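PDB 3IHV: SusD homolog from Bacteroides thetaiotaomicron VPI-5482, which probably binds glycans at the cell surface as an outer-membrane protein of this gut bacterium. Local coordinates for residues Asn409-Ile423 / Leu442-Arg456. Numbering follows the deposited sequence. Where two conformers were deposited one is given.
Sequences NEWKHGPDAEAYNAI and LPQGLDETSFREAVR
In the helical SusD-family fold, the end of helix 397-412, the turn after it and the start of helix 417-430 pack on helix 448-463 and the loop leading into it, with Phe451 as a knob among Asn409, Ala419, Tyr420 and Ile423. Pro415 CB lies over one face of the Phe451 ring, 3.5 Å from its centroid, a CH-pi contact. An edge of the same ring, at CE1, meets the face of Tyr420 in a T-shaped pair, planes 69° apart. Gln444 NE2 covers the opposite face of Tyr420, 3.4 Å above the ring plane. Tyr420 OH donates to Pro443 O (2.8 Å), on a lone pair in the carbonyl plane, and accepts from Leu446 N, so one hydroxyl ties two points of the loop. A phenylalanine in its place would probably keep the stack but leave Pro443 O and Leu446 N without this mate, freeing the loop to shift. Asn409, with CG anti to the backbone N, slides past the Phe451 ring in the opposite direction, CB and CG against CD2, and sends ND2 straight to Glu448 O (3.1 Å, 179°), which also accepts from Arg452 N. Arg452 grips Glu410 side-on, NE to OE2 and NH2 to OE1 (both 2.9 Å), while NH2 also reaches the anti lone pair of Glu448 OE2; this shared positive charge probably eases the repulsion between the two carboxylates. Water 1 links Glu410 OE2 to Arg456 NH2. Asp447 and Ser450 form a capping box. Ile423 CD1 meets Leu442 CD2 at 3.7 Å. Segments 417-423 and 448-456 run nearly parallel, 24° apart, their axes 11.9 Å from each other at closest approach; Glu410 and Trp411 touch helix 219-232, and Ile423 rests on Leu402 of helix 397-412.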
loop_
_atom_site.group_PDB
_atom_site.type_symbol
_atom_site.label_atom_id
_atom_site.label_comp_id
_atom_site.label_asym_id
_atom_site.label_seq_id
_atom_site.Cartn_x
_atom_site.Cartn_y
_atom_site.Cartn_z
ATOM N N ASN A 409 -13.214 0.619 18.598
ATOM C CA ASN A 409 -12.740 -0.037 19.826
ATOM C C ASN A 409 -11.818 0.889 20.583
ATOM O O ASN A 409 -11.883 0.953 21.800
ATOM C CB ASN A 409 -12.038 -1.343 19.461
ATOM C CG ASN A 409 -11.529 -2.091 20.653
ATOM O OD1 ASN A 409 -12.283 -2.402 21.569
ATOM N ND2 ASN A 409 -10.248 -2.450 20.620
ATOM N N GLU A 410 -10.984 1.640 19.863
ATOM C CA GLU A 410 -10.076 2.564 20.528
ATOM C C GLU A 410 -10.843 3.719 21.169
ATOM O O GLU A 410 -10.623 4.088 22.337
ATOM C CB GLU A 410 -9.058 3.132 19.539
ATOM C CG GLU A 410 -8.111 2.140 18.927
ATOM C CD GLU A 410 -7.155 1.456 19.919
ATOM O OE1 GLU A 410 -6.920 1.995 21.045
ATOM O OE2 GLU A 410 -6.647 0.373 19.527
ATOM N N TRP A 411 -11.774 4.300 20.413
ATOM C CA TRP A 411 -12.559 5.429 20.941
ATOM C C TRP A 411 -13.483 5.073 22.116
ATOM O O TRP A 411 -13.488 5.766 23.166
ATOM C CB TRP A 411 -13.329 6.046 19.782
ATOM C CG TRP A 411 -14.363 6.982 20.102
ATOM C CD1 TRP A 411 -14.370 7.917 21.096
ATOM C CD2 TRP A 411 -15.565 7.183 19.351
ATOM N NE1 TRP A 411 -15.529 8.630 21.047
ATOM C CE2 TRP A 411 -16.272 8.215 19.976
ATOM C CE3 TRP A 411 -16.097 6.588 18.203
ATOM C CZ2 TRP A 411 -17.519 8.660 19.515
ATOM C CZ3 TRP A 411 -17.328 7.010 17.740
ATOM C CH2 TRP A 411 -18.022 8.059 18.389
ATOM N N LYS A 412 -14.228 3.983 21.952
ATOM C CA LYS A 412 -15.181 3.537 22.958
ATOM C C LYS A 412 -14.580 2.652 24.033
ATOM O O LYS A 412 -15.286 2.312 24.975
ATOM C CB LYS A 412 -16.280 2.720 22.290
ATOM C CG LYS A 412 -16.933 3.327 21.044
ATOM C CD LYS A 412 -17.835 4.412 21.350
ATOM C CE LYS A 412 -18.752 4.676 20.148
ATOM N NZ LYS A 412 -19.695 5.781 20.460
ATOM N N HIS A 413 -13.306 2.286 23.899
ATOM C CA HIS A 413 -12.632 1.400 24.849
ATOM C C HIS A 413 -13.352 0.065 24.978
ATOM O O HIS A 413 -13.674 -0.384 26.056
ATOM C CB HIS A 413 -12.520 2.099 26.209
ATOM C CG HIS A 413 -11.834 3.421 26.111
ATOM N ND1 HIS A 413 -10.511 3.535 25.741
ATOM C CD2 HIS A 413 -12.283 4.679 26.315
ATOM C CE1 HIS A 413 -10.176 4.814 25.718
ATOM N NE2 HIS A 413 -11.231 5.526 26.069
ATOM N N GLY A 414 -13.568 -0.582 23.849
ATOM C CA GLY A 414 -14.282 -1.845 23.828
ATOM C C GLY A 414 -15.085 -1.940 22.548
ATOM O O GLY A 414 -15.488 -0.923 21.999
ATOM N N PRO A 415 -15.312 -3.157 22.067
ATOM C CA PRO A 415 -16.065 -3.264 20.828
ATOM C C PRO A 415 -17.566 -3.128 21.023
ATOM O O PRO A 415 -18.100 -3.541 22.044
ATOM C CB PRO A 415 -15.735 -4.661 20.359
ATOM C CG PRO A 415 -15.531 -5.430 21.668
ATOM C CD PRO A 415 -14.826 -4.460 22.549
ATOM N N ASP A 416 -18.228 -2.522 20.052
ATOM C CA ASP A 416 -19.686 -2.470 20.016
ATOM C C ASP A 416 -20.170 -3.254 18.795
ATOM O O ASP A 416 -19.359 -3.851 18.065
ATOM C CB ASP A 416 -20.185 -1.027 19.986
ATOM C CG ASP A 416 -19.695 -0.250 18.758
ATOM O OD1 ASP A 416 -19.291 -0.858 17.743
ATOM O OD2 ASP A 416 -19.667 0.984 18.832
ATOM N N ALA A 417 -21.488 -3.244 18.574
ATOM C CA ALA A 417 -22.086 -3.981 17.479
ATOM C C ALA A 417 -21.529 -3.585 16.133
ATOM O O ALA A 417 -21.296 -4.429 15.266
ATOM C CB ALA A 417 -23.662 -3.840 17.503
ATOM N N GLU A 418 -21.335 -2.289 15.925
ATOM C CA GLU A 418 -20.830 -1.825 14.643
ATOM C C GLU A 418 -19.409 -2.304 14.405
ATOM O O GLU A 418 -19.059 -2.709 13.288
ATOM C CB GLU A 418 -20.918 -0.317 14.527
ATOM C CG GLU A 418 -22.326 0.155 14.346
ATOM C CD GLU A 418 -23.180 0.040 15.587
ATOM O OE1 GLU A 418 -22.736 0.411 16.720
ATOM O OE2 GLU A 418 -24.336 -0.415 15.422
ATOM N N ALA A 419 -18.610 -2.307 15.462
ATOM C CA ALA A 419 -17.234 -2.814 15.368
ATOM C C ALA A 419 -17.237 -4.315 15.013
ATOM O O ALA A 419 -16.542 -4.736 14.094
ATOM C CB ALA A 419 -16.485 -2.572 16.638
ATOM N N TYR A 420 -18.034 -5.089 15.725
ATOM C CA TYR A 420 -18.161 -6.504 15.422
ATOM C C TYR A 420 -18.683 -6.772 14.015
ATOM O O TYR A 420 -18.189 -7.646 13.316
ATOM C CB TYR A 420 -19.061 -7.183 16.446
ATOM C CG TYR A 420 -18.330 -7.748 17.631
ATOM C CD1 TYR A 420 -17.613 -8.921 17.497
ATOM C CD2 TYR A 420 -18.398 -7.153 18.889
ATOM C CE1 TYR A 420 -16.966 -9.479 18.588
ATOM C CE2 TYR A 420 -17.772 -7.716 19.978
ATOM C CZ TYR A 420 -17.043 -8.867 19.807
ATOM O OH TYR A 420 -16.413 -9.459 20.860
ATOM N N ASN A 421 -19.696 -6.016 13.594
ATOM C CA ASN A 421 -20.264 -6.214 12.270
ATOM C C ASN A 421 -19.243 -5.957 11.171
ATOM O O ASN A 421 -19.215 -6.683 10.170
ATOM C CB ASN A 421 -21.529 -5.359 12.055
ATOM C CG ASN A 421 -22.726 -5.833 12.876
ATOM O OD1 ASN A 421 -22.783 -6.975 13.345
ATOM N ND2 ASN A 421 -23.699 -4.947 13.051
ATOM N N ALA A 422 -18.396 -4.947 11.368
ATOM C CA ALA A 422 -17.401 -4.559 10.362
ATOM C C ALA A 422 -16.337 -5.637 10.231
ATOM O O ALA A 422 -16.069 -6.123 9.108
ATOM C CB ALA A 422 -16.768 -3.204 10.714
ATOM N N ILE A 423 -15.775 -6.059 11.359
ATOM C CA ILE A 423 -14.748 -7.132 11.343
ATOM C C ILE A 423 -15.340 -8.497 10.888
ATOM O O ILE A 423 -14.724 -9.206 10.084
ATOM C CB ILE A 423 -13.908 -7.247 12.645
ATOM C CG1 ILE A 423 -12.740 -8.229 12.385
ATOM C CG2 ILE A 423 -14.745 -7.656 13.862
ATOM C CD1 ILE A 423 -11.544 -8.069 13.297
ATOM N N LEU A 442 -15.677 -13.515 14.828
ATOM C CA LEU A 442 -15.016 -13.235 16.090
ATOM C C LEU A 442 -16.103 -13.377 17.119
ATOM O O LEU A 442 -17.190 -12.807 16.938
ATOM C CB LEU A 442 -14.475 -11.809 16.248
ATOM C CG LEU A 442 -13.130 -11.379 15.715
ATOM C CD1 LEU A 442 -13.176 -11.432 14.245
ATOM C CD2 LEU A 442 -12.781 -9.943 16.186
ATOM N N PRO A 443 -15.822 -14.093 18.219
ATOM C CA PRO A 443 -16.769 -14.293 19.273
ATOM C C PRO A 443 -17.073 -13.027 20.063
ATOM O O PRO A 443 -16.227 -12.183 20.172
ATOM C CB PRO A 443 -16.056 -15.277 20.200
ATOM C CG PRO A 443 -14.666 -14.952 20.044
ATOM C CD PRO A 443 -14.493 -14.642 18.577
ATOM N N GLN A 444 -18.312 -12.924 20.533
ATOM C CA GLN A 444 -18.731 -11.921 21.491
ATOM C C GLN A 444 -17.947 -12.187 22.760
ATOM O O GLN A 444 -17.434 -13.305 22.968
ATOM C CB GLN A 444 -20.216 -12.043 21.818
ATOM C CG GLN A 444 -21.114 -11.717 20.688
ATOM C CD GLN A 444 -20.983 -10.271 20.243
ATOM O OE1 GLN A 444 -21.237 -9.359 21.006
ATOM N NE2 GLN A 444 -20.616 -10.077 19.005
ATOM N N GLY A 445 -17.899 -11.186 23.636
ATOM C CA GLY A 445 -17.191 -11.325 24.894
ATOM C C GLY A 445 -15.781 -10.785 24.922
ATOM O O GLY A 445 -15.124 -10.820 25.974
ATOM N N LEU A 446 -15.281 -10.313 23.788
ATOM C CA LEU A 446 -13.925 -9.741 23.757
ATOM C C LEU A 446 -13.954 -8.361 24.394
ATOM O O LEU A 446 -14.992 -7.648 24.362
ATOM C CB LEU A 446 -13.408 -9.639 22.336
ATOM C CG LEU A 446 -13.224 -10.918 21.536
ATOM C CD1 LEU A 446 -12.954 -10.594 20.096
ATOM C CD2 LEU A 446 -12.105 -11.786 22.108
ATOM N N ASP A 447 -12.834 -7.962 25.000
ATOM C CA ASP A 447 -12.764 -6.639 25.594
ATOM C C ASP A 447 -11.852 -5.748 24.788
ATOM O O ASP A 447 -11.388 -6.106 23.700
ATOM C CB ASP A 447 -12.344 -6.721 27.078
ATOM C CG ASP A 447 -10.885 -7.197 27.270
ATOM O OD1 ASP A 447 -10.159 -7.520 26.284
ATOM O OD2 ASP A 447 -10.457 -7.261 28.436
ATOM N N GLU A 448 -11.588 -4.561 25.288
ATOM C CA GLU A 448 -10.746 -3.651 24.527
ATOM C C GLU A 448 -9.426 -4.248 24.067
ATOM O O GLU A 448 -9.035 -4.106 22.904
ATOM C CB GLU A 448 -10.507 -2.372 25.312
ATOM C CG GLU A 448 -9.602 -1.375 24.569
ATOM C CD GLU A 448 -9.368 -0.131 25.367
ATOM O OE1 GLU A 448 -10.022 0.022 26.415
ATOM O OE2 GLU A 448 -8.520 0.674 24.974
ATOM N N THR A 449 -8.746 -4.929 24.972
ATOM C CA THR A 449 -7.448 -5.506 24.652
ATOM C C THR A 449 -7.504 -6.658 23.687
ATOM O O THR A 449 -6.736 -6.703 22.723
ATOM C CB THR A 449 -6.781 -5.987 25.921
ATOM O OG1 THR A 449 -6.627 -4.852 26.777
ATOM C CG2 THR A 449 -5.406 -6.612 25.604
ATOM N N SER A 450 -8.414 -7.597 23.935
ATOM C CA SER A 450 -8.497 -8.757 23.080
ATOM C C SER A 450 -9.087 -8.430 21.714
ATOM O O SER A 450 -8.722 -9.048 20.711
ATOM C CB SER A 450 -9.229 -9.907 23.791
ATOM O OG SER A 450 -10.581 -9.580 24.109
ATOM N N PHE A 451 -10.002 -7.465 21.654
ATOM C CA PHE A 451 -10.540 -7.060 20.343
ATOM C C PHE A 451 -9.452 -6.358 19.537
ATOM O O PHE A 451 -9.294 -6.591 18.321
ATOM C CB PHE A 451 -11.754 -6.171 20.526
ATOM C CG PHE A 451 -12.499 -5.945 19.264
ATOM C CD1 PHE A 451 -13.520 -6.806 18.893
ATOM C CD2 PHE A 451 -12.198 -4.849 18.467
ATOM C CE1 PHE A 451 -14.242 -6.584 17.711
ATOM C CE2 PHE A 451 -12.905 -4.603 17.311
ATOM C CZ PHE A 451 -13.921 -5.477 16.922
ATOM N N ARG A 452 -8.666 -5.544 20.215
ATOM C CA ARG A 452 -7.543 -4.867 19.585
ATOM C C ARG A 452 -6.579 -5.884 18.955
ATOM O O ARG A 452 -6.163 -5.739 17.786
ATOM C CB ARG A 452 -6.822 -3.999 20.594
ATOM C CG ARG A 452 -5.556 -3.336 19.972
ATOM C CD ARG A 452 -4.765 -2.539 20.956
ATOM N NE ARG A 452 -5.493 -1.401 21.448
ATOM C CZ ARG A 452 -5.932 -1.242 22.691
ATOM N NH1 ARG A 452 -5.721 -2.153 23.639
ATOM N NH2 ARG A 452 -6.615 -0.162 22.985
ATOM N N GLU A 453 -6.256 -6.936 19.719
ATOM C CA GLU A 453 -5.353 -7.986 19.261
ATOM C C GLU A 453 -5.969 -8.685 18.065
ATOM O O GLU A 453 -5.261 -8.930 17.055
ATOM C CB GLU A 453 -5.057 -8.976 20.408
ATOM N N ALA A 454 -7.287 -8.946 18.121
ATOM C CA ALA A 454 -7.974 -9.610 17.006
ATOM C C ALA A 454 -7.944 -8.778 15.754
ATOM O O ALA A 454 -7.698 -9.320 14.656
ATOM C CB ALA A 454 -9.473 -9.962 17.367
ATOM N N VAL A 455 -8.166 -7.479 15.883
ATOM C CA VAL A 455 -8.201 -6.607 14.688
ATOM C C VAL A 455 -6.804 -6.442 14.097
ATOM O O VAL A 455 -6.623 -6.470 12.872
ATOM C CB VAL A 455 -8.791 -5.215 14.947
ATOM C CG1 VAL A 455 -8.919 -4.430 13.598
ATOM C CG2 VAL A 455 -10.130 -5.289 15.609
ATOM N N ARG A 456 -5.805 -6.319 14.953
ATOM C CA ARG A 456 -4.420 -6.214 14.466
ATOM C C ARG A 456 -4.002 -7.474 13.680
ATOM O O ARG A 456 -3.365 -7.381 12.611
ATOM C CB ARG A 456 -3.484 -5.875 15.623
ATOM C CG ARG A 456 -3.797 -4.501 16.196
ATOM C CD ARG A 456 -2.834 -4.084 17.287
ATOM N NE ARG A 456 -2.990 -2.680 17.688
ATOM C CZ ARG A 456 -2.212 -2.066 18.578
ATOM N NH1 ARG A 456 -1.190 -2.716 19.161
ATOM N NH2 ARG A 456 -2.437 -0.802 18.891
HETATM O O HOH W 1 -4.965 -0.257 17.433
HETATM O O HOH W 2 -12.938 -3.284 27.427
#